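Local coordinates for protein gene activator AphA (Vibrio cholerae, PDB 1YG2) that activates virulence genes in Vibrio cholerae, probably by binding promoter DNA as a dimer through a winged-helix domain of the PadR family, at residues V6-L11 with R76-E81; L113-L118 with Q166-V171; E120-L125 with Q162-W167. One frame throughout, in Å; residues are numbered along the deposited sequence.

Contact 1. Residues V6-L11 with R76-E81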
loop_
_atom_site.group_PDB
_atom_site.type_symbol
_atom_site.label_atom_id
_atom_site.label_comp_id
_atom_site.label_asym_id
_atom_site.label_seq_id
_atom_site.Cartn_x
_atom_site.Cartn_y
_atom_site.Cartn_z
ATOM N N VAL A 6 -10.440 -13.528 6.516
ATOM C CA VAL A 6 -10.081 -12.886 7.769
ATOM C C VAL A 6 -11.060 -13.382 8.830
ATOM O O VAL A 6 -10.677 -13.640 9.965
ATOM C CB VAL A 6 -10.157 -11.355 7.636
ATOM C CG1 VAL A 6 -9.995 -10.694 9.011
ATOM C CG2 VAL A 6 -9.059 -10.879 6.671
ATOM N N ILE A 7 -12.322 -13.545 8.439
ATOM C CA ILE A 7 -13.360 -14.032 9.343
ATOM C C ILE A 7 -13.197 -15.534 9.592
ATOM O O ILE A 7 -13.344 -16.003 10.725
ATOM C CB ILE A 7 -14.748 -13.758 8.759
ATOM C CG1 ILE A 7 -14.952 -12.246 8.628
ATOM C CG2 ILE A 7 -15.817 -14.372 9.641
ATOM C CD1 ILE A 7 -16.171 -11.867 7.802
ATOM N N LEU A 8 -12.887 -16.293 8.549
ATOM C CA LEU A 8 -12.698 -17.730 8.724
ATOM C C LEU A 8 -11.562 -18.015 9.707
ATOM O O LEU A 8 -11.618 -18.969 10.487
ATOM C CB LEU A 8 -12.406 -18.396 7.375
ATOM C CG LEU A 8 -13.581 -18.488 6.384
ATOM C CD1 LEU A 8 -13.169 -19.235 5.123
ATOM C CD2 LEU A 8 -14.720 -19.233 7.039
ATOM N N THR A 9 -10.526 -17.185 9.666
ATOM C CA THR A 9 -9.374 -17.354 10.552
ATOM C C THR A 9 -9.818 -17.300 12.006
ATOM O O THR A 9 -9.410 -18.115 12.833
ATOM C CB THR A 9 -8.335 -16.247 10.324
ATOM O OG1 THR A 9 -7.942 -16.246 8.948
ATOM C CG2 THR A 9 -7.112 -16.471 11.211
ATOM N N VAL A 10 -10.660 -16.331 12.322
ATOM C CA VAL A 10 -11.154 -16.203 13.679
ATOM C C VAL A 10 -11.827 -17.510 14.093
ATOM O O VAL A 10 -11.487 -18.103 15.113
ATOM C CB VAL A 10 -12.187 -15.065 13.783
ATOM C CG1 VAL A 10 -12.756 -15.001 15.192
ATOM C CG2 VAL A 10 -11.549 -13.748 13.403
ATOM N N LEU A 11 -12.772 -17.960 13.277
ATOM C CA LEU A 11 -13.520 -19.173 13.567
ATOM C C LEU A 11 -12.693 -20.442 13.559
ATOM O O LEU A 11 -13.114 -21.454 14.102
ATOM C CB LEU A 11 -14.694 -19.309 12.585
ATOM C CG LEU A 11 -15.731 -18.186 12.704
ATOM C CD1 LEU A 11 -16.767 -18.294 11.597
ATOM C CD2 LEU A 11 -16.405 -18.269 14.076
ATOM N N ARG A 76 -13.093 -24.499 6.195
ATOM C CA ARG A 76 -11.708 -24.856 6.481
ATOM C C ARG A 76 -10.925 -25.093 5.194
ATOM O O ARG A 76 -9.756 -24.707 5.076
ATOM C CB ARG A 76 -11.647 -26.102 7.382
ATOM C CG ARG A 76 -12.066 -25.837 8.838
ATOM C CD ARG A 76 -11.683 -26.994 9.763
ATOM N NE ARG A 76 -12.555 -28.154 9.600
ATOM C CZ ARG A 76 -13.774 -28.260 10.122
ATOM N NH1 ARG A 76 -14.278 -27.277 10.855
ATOM N NH2 ARG A 76 -14.502 -29.347 9.892
ATOM N N SER A 77 -11.580 -25.708 4.221
ATOM C CA SER A 77 -10.940 -25.987 2.947
ATOM C C SER A 77 -10.614 -24.684 2.212
ATOM O O SER A 77 -9.532 -24.536 1.651
ATOM C CB SER A 77 -11.851 -26.876 2.093
ATOM O OG SER A 77 -11.285 -27.112 0.821
ATOM N N ALA A 78 -11.542 -23.732 2.227
ATOM C CA ALA A 78 -11.327 -22.450 1.556
ATOM C C ALA A 78 -10.210 -21.643 2.227
ATOM O O ALA A 78 -9.443 -20.954 1.551
ATOM C CB ALA A 78 -12.627 -21.630 1.547
ATOM N N LEU A 79 -10.134 -21.721 3.553
ATOM C CA LEU A 79 -9.102 -20.999 4.296
ATOM C C LEU A 79 -7.738 -21.570 3.904
ATOM O O LEU A 79 -6.790 -20.829 3.662
ATOM C CB LEU A 79 -9.323 -21.143 5.812
ATOM C CG LEU A 79 -8.355 -20.413 6.749
ATOM C CD1 LEU A 79 -8.464 -18.900 6.547
ATOM C CD2 LEU A 79 -8.672 -20.783 8.193
ATOM N N GLY A 80 -7.649 -22.896 3.837
ATOM C CA GLY A 80 -6.398 -23.535 3.463
ATOM C C GLY A 80 -5.975 -23.188 2.047
ATOM O O GLY A 80 -4.806 -22.931 1.793
ATOM N N GLU A 81 -6.934 -23.170 1.129
ATOM C CA GLU A 81 -6.681 -22.860 -0.274
ATOM C C GLU A 81 -6.178 -21.432 -0.410
ATOM O O GLU A 81 -5.266 -21.143 -1.184
ATOM C CB GLU A 81 -7.978 -23.034 -1.050
ATOM C CG GLU A 81 -7.896 -22.818 -2.540
ATOM C CD GLU A 81 -9.245 -23.056 -3.214
ATOM O OE1 GLU A 81 -9.843 -24.132 -2.981
ATOM O OE2 GLU A 81 -9.712 -22.168 -3.963
#
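Leu-79 reaches from helix 73-84 into the side of helix 3-13, where its CD1 methyl packs against both Leu-8 and Thr-9. Apolar packing does nearly all the work. CD1 sits 4.1 Å from CB of Leu-8, while the other methyl, CD2, comes to 4.2 Å from the backbone O of Leu-8. Leu-79 can push both methyls forward because its CG is anti to the backbone N (chi1 -178°). Leu-8 answers in the other direction: its CD1 passes beside Leu-79 to stand 4.3 Å from CB of Ala-78. The two leucines therefore lie side by side, each reaching toward the opposite helix, and their CA atoms are 6.6 Å apart.

One polar side-chain atom borders this patch. OG1 of Thr-9 stands 3.6 Å from CD1 of Leu-79, and the two side chains cross at about a right angle. The hydroxyl's hydrogen-bond partner is the carbonyl O of His-5, one turn back, which leaves OG1 bonded within its own helix while it rests beside the methyl. No hydrogen bond joins the segments.

The axes of segments 6-11 and 76-81 approach to 9.8 Å at 119°, tying the first helix of the winged-helix domain to the helix that follows the two-stranded wing. Leu-8 also touches Met-47 of helix 37-49 and Ile-71 of strand 69-71, while Ala-102 and Gln-106 of the second subunit pack on Thr-9 and Leu-79.

Contact 2. Residues L113-L118 with Q166-V171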
loop_
_atom_site.group_PDB
_atom_site.type_symbol
_atom_site.label_atom_id
_atom_site.label_comp_id
_atom_site.label_asym_id
_atom_site.label_seq_id
_atom_site.Cartn_x
_atom_site.Cartn_y
_atom_site.Cartn_z
ATOM N N LEU A 113 -0.339 21.329 1.608
ATOM C CA LEU A 113 -1.248 21.375 2.742
ATOM C C LEU A 113 -1.910 20.025 2.974
ATOM O O LEU A 113 -2.118 19.612 4.114
ATOM C CB LEU A 113 -2.311 22.448 2.511
ATOM C CG LEU A 113 -1.763 23.857 2.274
ATOM C CD1 LEU A 113 -2.920 24.796 1.962
ATOM C CD2 LEU A 113 -0.988 24.337 3.499
ATOM N N GLN A 114 -2.244 19.336 1.891
ATOM C CA GLN A 114 -2.871 18.027 2.004
ATOM C C GLN A 114 -1.862 17.010 2.540
ATOM O O GLN A 114 -2.228 16.056 3.222
ATOM C CB GLN A 114 -3.405 17.578 0.642
ATOM C CG GLN A 114 -4.569 18.428 0.132
ATOM C CD GLN A 114 -5.001 18.070 -1.285
ATOM O OE1 GLN A 114 -5.321 16.917 -1.582
ATOM N NE2 GLN A 114 -5.017 19.068 -2.164
ATOM N N LEU A 115 -0.588 17.228 2.233
ATOM C CA LEU A 115 0.468 16.330 2.684
ATOM C C LEU A 115 0.735 16.570 4.171
ATOM O O LEU A 115 0.688 15.641 4.979
ATOM C CB LEU A 115 1.743 16.572 1.869
ATOM C CG LEU A 115 2.872 15.544 1.967
ATOM C CD1 LEU A 115 2.378 14.178 1.518
ATOM C CD2 LEU A 115 4.034 15.988 1.100
ATOM N N ALA A 116 1.007 17.823 4.523
ATOM C CA ALA A 116 1.274 18.186 5.910
ATOM C C ALA A 116 0.139 17.694 6.797
ATOM O O ALA A 116 0.363 17.247 7.922
ATOM C CB ALA A 116 1.425 19.695 6.037
ATOM N N GLU A 117 -1.082 17.769 6.282
ATOM C CA GLU A 117 -2.234 17.313 7.037
ATOM C C GLU A 117 -2.161 15.818 7.318
ATOM O O GLU A 117 -2.280 15.399 8.465
ATOM C CB GLU A 117 -3.531 17.605 6.286
ATOM C CG GLU A 117 -4.741 16.949 6.935
ATOM C CD GLU A 117 -5.593 16.182 5.942
ATOM O OE1 GLU A 117 -5.080 15.856 4.849
ATOM O OE2 GLU A 117 -6.769 15.895 6.262
ATOM N N LEU A 118 -1.971 15.015 6.273
ATOM C CA LEU A 118 -1.904 13.566 6.441
ATOM C C LEU A 118 -0.695 13.090 7.246
ATOM O O LEU A 118 -0.683 11.971 7.764
ATOM C CB LEU A 118 -1.931 12.864 5.077
ATOM C CG LEU A 118 -3.312 12.679 4.430
ATOM C CD1 LEU A 118 -3.167 11.913 3.128
ATOM C CD2 LEU A 118 -4.235 11.913 5.371
ATOM N N GLN A 166 8.589 9.634 7.423
ATOM C CA GLN A 166 9.956 10.049 7.122
ATOM C C GLN A 166 10.005 10.594 5.686
ATOM O O GLN A 166 10.628 11.620 5.416
ATOM C CB GLN A 166 10.896 8.853 7.263
ATOM C CG GLN A 166 12.365 9.190 7.175
ATOM C CD GLN A 166 13.258 7.961 7.319
ATOM O OE1 GLN A 166 13.127 7.189 8.266
ATOM N NE2 GLN A 166 14.174 7.782 6.377
ATOM N N TRP A 167 9.339 9.902 4.766
ATOM C CA TRP A 167 9.312 10.324 3.368
ATOM C C TRP A 167 8.573 11.651 3.190
ATOM O O TRP A 167 9.053 12.562 2.518
ATOM C CB TRP A 167 8.625 9.267 2.502
ATOM C CG TRP A 167 8.539 9.686 1.079
ATOM C CD1 TRP A 167 9.581 9.845 0.212
ATOM C CD2 TRP A 167 7.362 10.073 0.368
ATOM N NE1 TRP A 167 9.125 10.314 -0.995
ATOM C CE2 TRP A 167 7.763 10.467 -0.927
ATOM C CE3 TRP A 167 5.999 10.139 0.702
ATOM C CZ2 TRP A 167 6.860 10.910 -1.896
ATOM C CZ3 TRP A 167 5.096 10.580 -0.260
ATOM C CH2 TRP A 167 5.535 10.965 -1.546
ATOM N N ALA A 168 7.390 11.737 3.784
ATOM C CA ALA A 168 6.565 12.934 3.696
ATOM C C ALA A 168 7.342 14.163 4.152
ATOM O O ALA A 168 7.267 15.220 3.519
ATOM C CB ALA A 168 5.320 12.751 4.535
ATOM N N ASP A 169 8.092 14.033 5.243
ATOM C CA ASP A 169 8.886 15.158 5.726
ATOM C C ASP A 169 9.925 15.540 4.683
ATOM O O ASP A 169 10.171 16.721 4.451
ATOM C CB ASP A 169 9.602 14.825 7.036
ATOM C CG ASP A 169 8.662 14.755 8.219
ATOM O OD1 ASP A 169 7.580 15.383 8.169
ATOM O OD2 ASP A 169 9.021 14.076 9.209
ATOM N N GLU A 170 10.549 14.545 4.055
ATOM C CA GLU A 170 11.549 14.845 3.035
ATOM C C GLU A 170 10.927 15.637 1.895
ATOM O O GLU A 170 11.539 16.563 1.367
ATOM C CB GLU A 170 12.175 13.566 2.484
ATOM C CG GLU A 170 13.204 12.960 3.399
ATOM C CD GLU A 170 14.004 11.871 2.725
ATOM O OE1 GLU A 170 14.401 12.046 1.552
ATOM O OE2 GLU A 170 14.252 10.841 3.374
ATOM N N VAL A 171 9.711 15.269 1.513
ATOM C CA VAL A 171 9.025 15.973 0.442
ATOM C C VAL A 171 8.699 17.386 0.902
ATOM O O VAL A 171 8.967 18.355 0.195
ATOM C CB VAL A 171 7.712 15.276 0.057
ATOM C CG1 VAL A 171 6.950 16.131 -0.950
ATOM C CG2 VAL A 171 8.005 13.896 -0.521
#
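The tight part of this contact is a methyl-to-methyl meeting: CD2 of Leu-115 lies 3.6 Å from CG1 of Val-171 and 3.9 Å from its CB, the two side chains crossing at about a right angle. Within 113-118, Leu-115 makes the whole contact. Its CG is anti to the backbone N (chi1 -167°), which sends the forked end toward helix 145-177. Ala-168 is met more loosely, with CD2 of Leu-115 4.1 Å from its backbone O and CD1 4.4 Å from its CB; Val-119 of helix 108-136 also packs on this alanine. The CA atoms of Leu-115 and Ala-168, 7.1 Å apart, are the nearest pair across the segments. Within its own helix, Val-171 sets CG2 3.4 Å above one face of the Trp-167 ring, offset toward the rim. The two long helices make up most of the C-terminal domain, a helical hairpin that, as in other PadR-like regulators, probably serves dimerisation; here, NE1 of Trp-167 hydrogen-bonds to the carbonyl O of Leu-152 in the second subunit. Away from the leucine the character changes. The outer side of 113-118, with Leu-113 and Glu-117, is exposed, and Glu-170 directs its carboxylate to a salt bridge with Arg-155 of the second subunit.

Contact 3. Residues E120-L125 with Q162-W167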
loop_
_atom_site.group_PDB
_atom_site.type_symbol
_atom_site.label_atom_id
_atom_site.label_comp_id
_atom_site.label_asym_id
_atom_site.label_seq_id
_atom_site.Cartn_x
_atom_site.Cartn_y
_atom_site.Cartn_z
ATOM N N GLU A 120 0.442 14.659 10.003
ATOM C CA GLU A 120 0.052 14.812 11.398
ATOM C C GLU A 120 -0.861 13.683 11.846
ATOM O O GLU A 120 -0.720 13.167 12.954
ATOM C CB GLU A 120 -0.620 16.169 11.618
ATOM C CG GLU A 120 0.341 17.342 11.471
ATOM C CD GLU A 120 1.566 17.221 12.373
ATOM O OE1 GLU A 120 1.390 17.041 13.600
ATOM O OE2 GLU A 120 2.704 17.312 11.858
ATOM N N GLU A 121 -1.794 13.293 10.987
ATOM C CA GLU A 121 -2.688 12.196 11.319
ATOM C C GLU A 121 -1.832 10.945 11.482
ATOM O O GLU A 121 -1.980 10.200 12.452
ATOM C CB GLU A 121 -3.699 11.978 10.201
ATOM C CG GLU A 121 -4.661 13.130 9.998
ATOM C CD GLU A 121 -5.464 12.979 8.722
ATOM O OE1 GLU A 121 -6.058 11.895 8.528
ATOM O OE2 GLU A 121 -5.498 13.937 7.916
ATOM N N SER A 122 -0.934 10.726 10.524
ATOM C CA SER A 122 -0.047 9.571 10.563
ATOM C C SER A 122 0.726 9.573 11.870
ATOM O O SER A 122 0.919 8.525 12.482
ATOM C CB SER A 122 0.934 9.603 9.392
ATOM O OG SER A 122 0.259 9.445 8.164
ATOM N N ARG A 123 1.165 10.753 12.295
ATOM C CA ARG A 123 1.900 10.868 13.543
ATOM C C ARG A 123 1.019 10.458 14.701
ATOM O O ARG A 123 1.470 9.770 15.611
ATOM C CB ARG A 123 2.405 12.293 13.753
ATOM C CG ARG A 123 3.619 12.630 12.906
ATOM C CD ARG A 123 4.435 13.746 13.536
ATOM N NE ARG A 123 5.772 13.839 12.959
ATOM C CZ ARG A 123 6.049 14.437 11.805
ATOM N NH1 ARG A 123 5.082 15.004 11.102
ATOM N NH2 ARG A 123 7.296 14.470 11.354
ATOM N N LYS A 124 -0.241 10.877 14.660
ATOM C CA LYS A 124 -1.187 10.525 15.709
ATOM C C LYS A 124 -1.404 9.018 15.710
ATOM O O LYS A 124 -1.466 8.393 16.758
ATOM C CB LYS A 124 -2.541 11.212 15.490
ATOM C CG LYS A 124 -2.520 12.723 15.597
ATOM C CD LYS A 124 -3.930 13.305 15.513
ATOM C CE LYS A 124 -4.615 12.949 14.193
ATOM N NZ LYS A 124 -5.986 13.533 14.088
ATOM N N LEU A 125 -1.537 8.441 14.522
ATOM C CA LEU A 125 -1.758 7.009 14.398
ATOM C C LEU A 125 -0.552 6.214 14.908
ATOM O O LEU A 125 -0.713 5.172 15.538
ATOM C CB LEU A 125 -2.041 6.654 12.938
ATOM C CG LEU A 125 -2.613 5.265 12.665
ATOM C CD1 LEU A 125 -3.915 5.081 13.444
ATOM C CD2 LEU A 125 -2.854 5.101 11.167
ATOM N N GLN A 162 5.672 4.839 9.801
ATOM C CA GLN A 162 6.825 5.639 10.206
ATOM C C GLN A 162 7.692 5.938 8.996
ATOM O O GLN A 162 8.225 7.040 8.852
ATOM C CB GLN A 162 7.653 4.897 11.254
ATOM C CG GLN A 162 7.135 5.049 12.680
ATOM C CD GLN A 162 7.949 4.252 13.694
ATOM O OE1 GLN A 162 8.015 4.607 14.871
ATOM N NE2 GLN A 162 8.557 3.159 13.244
ATOM N N ALA A 163 7.834 4.951 8.120
ATOM C CA ALA A 163 8.635 5.141 6.926
ATOM C C ALA A 163 7.966 6.188 6.040
ATOM O O ALA A 163 8.631 7.032 5.455
ATOM C CB ALA A 163 8.785 3.819 6.173
ATOM N N TRP A 164 6.642 6.140 5.953
ATOM C CA TRP A 164 5.930 7.100 5.120
ATOM C C TRP A 164 6.058 8.532 5.662
ATOM O O TRP A 164 6.167 9.494 4.894
ATOM C CB TRP A 164 4.458 6.714 5.006
ATOM C CG TRP A 164 3.727 7.576 4.043
ATOM C CD1 TRP A 164 3.591 7.381 2.694
ATOM C CD2 TRP A 164 3.064 8.809 4.341
ATOM N NE1 TRP A 164 2.881 8.419 2.137
ATOM C CE2 TRP A 164 2.546 9.308 3.122
ATOM C CE3 TRP A 164 2.858 9.541 5.519
ATOM C CZ2 TRP A 164 1.832 10.509 3.049
ATOM C CZ3 TRP A 164 2.145 10.738 5.444
ATOM C CH2 TRP A 164 1.640 11.208 4.215
ATOM N N ILE A 165 6.047 8.663 6.987
ATOM C CA ILE A 165 6.197 9.966 7.638
ATOM C C ILE A 165 7.592 10.506 7.339
ATOM O O ILE A 165 7.771 11.685 7.045
ATOM C CB ILE A 165 6.040 9.846 9.162
ATOM C CG1 ILE A 165 4.600 9.457 9.500
ATOM C CG2 ILE A 165 6.477 11.156 9.830
ATOM C CD1 ILE A 165 4.362 9.191 10.973
ATOM N N GLN A 166 8.589 9.634 7.423
ATOM C CA GLN A 166 9.956 10.049 7.122
ATOM C C GLN A 166 10.005 10.594 5.686
ATOM O O GLN A 166 10.628 11.620 5.416
ATOM C CB GLN A 166 10.896 8.853 7.263
ATOM C CG GLN A 166 12.365 9.190 7.175
ATOM C CD GLN A 166 13.258 7.961 7.319
ATOM O OE1 GLN A 166 13.127 7.189 8.266
ATOM N NE2 GLN A 166 14.174 7.782 6.377
ATOM N N TRP A 167 9.339 9.902 4.766
ATOM C CA TRP A 167 9.312 10.324 3.368
ATOM C C TRP A 167 8.573 11.651 3.190
ATOM O O TRP A 167 9.053 12.562 2.518
ATOM C CB TRP A 167 8.625 9.267 2.502
ATOM C CG TRP A 167 8.539 9.686 1.079
ATOM C CD1 TRP A 167 9.581 9.845 0.212
ATOM C CD2 TRP A 167 7.362 10.073 0.368
ATOM N NE1 TRP A 167 9.125 10.314 -0.995
ATOM C CE2 TRP A 167 7.763 10.467 -0.927
ATOM C CE3 TRP A 167 5.999 10.139 0.702
ATOM C CZ2 TRP A 167 6.860 10.910 -1.896
ATOM C CZ3 TRP A 167 5.096 10.580 -0.260
ATOM C CH2 TRP A 167 5.535 10.965 -1.546
#
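Ile-165 faces Ser-122 and Arg-123 and is the main apolar piece of this contact. Its CG1 is 3.7 Å from CB of Ser-122, and CD1 runs on to the backbone, 3.8 Å from N of Arg-123. Because CG1 and CG2 leave CB in different directions, with CG2 anti to the backbone N, the residue serves two neighbours at once: CG1 goes to the serine and CG2 to the arginine. Ser-122 gives its CB to the isoleucine and sets OG 3.6 Å from CZ3 of Trp-164, obliquely to the ring. The hydrogen bond of OG goes instead to the carbonyl O of Leu-118, a turn earlier. Here the axes of segments 120-125 and 162-167 run nearly antiparallel, at 150° and 9.8 Å at closest, in the two arms of the C-terminal helical hairpin; His-89 of the second subunit meets the Trp-164 ring edge-to-face. Arg-123 closes the margin. Extended from CG to NE, it lays one guanidinium face over CG2 of Ile-165, the methyl standing 3.7 Å from the plane toward its rim. Asp-169 is the acidic partner of this guanidinium, consistent with the group being held over the isoleucine, whereas the pairing of NH1 with Glu-120 is less certain.

All three contacts are buried helix pairings without a hydrogen bond between their segments, but they belong to two parts of the molecule. Contact 1 lies in the winged-helix domain, its centre 33 to 38 Å from those of the others and on the opposite side of the chain's centre. Contacts 2 and 3 join the same two helices, with centres about 8 Å apart, and share Gln-166 and Trp-167. A salt bridge of 2.8 Å from Asp-169 OD2 to Arg-123 NH2 links them. Contacts 1 and 2 rest mainly on aliphatic packing, whereas contact 3 adds a charged margin and an indole. The second subunit touches all three.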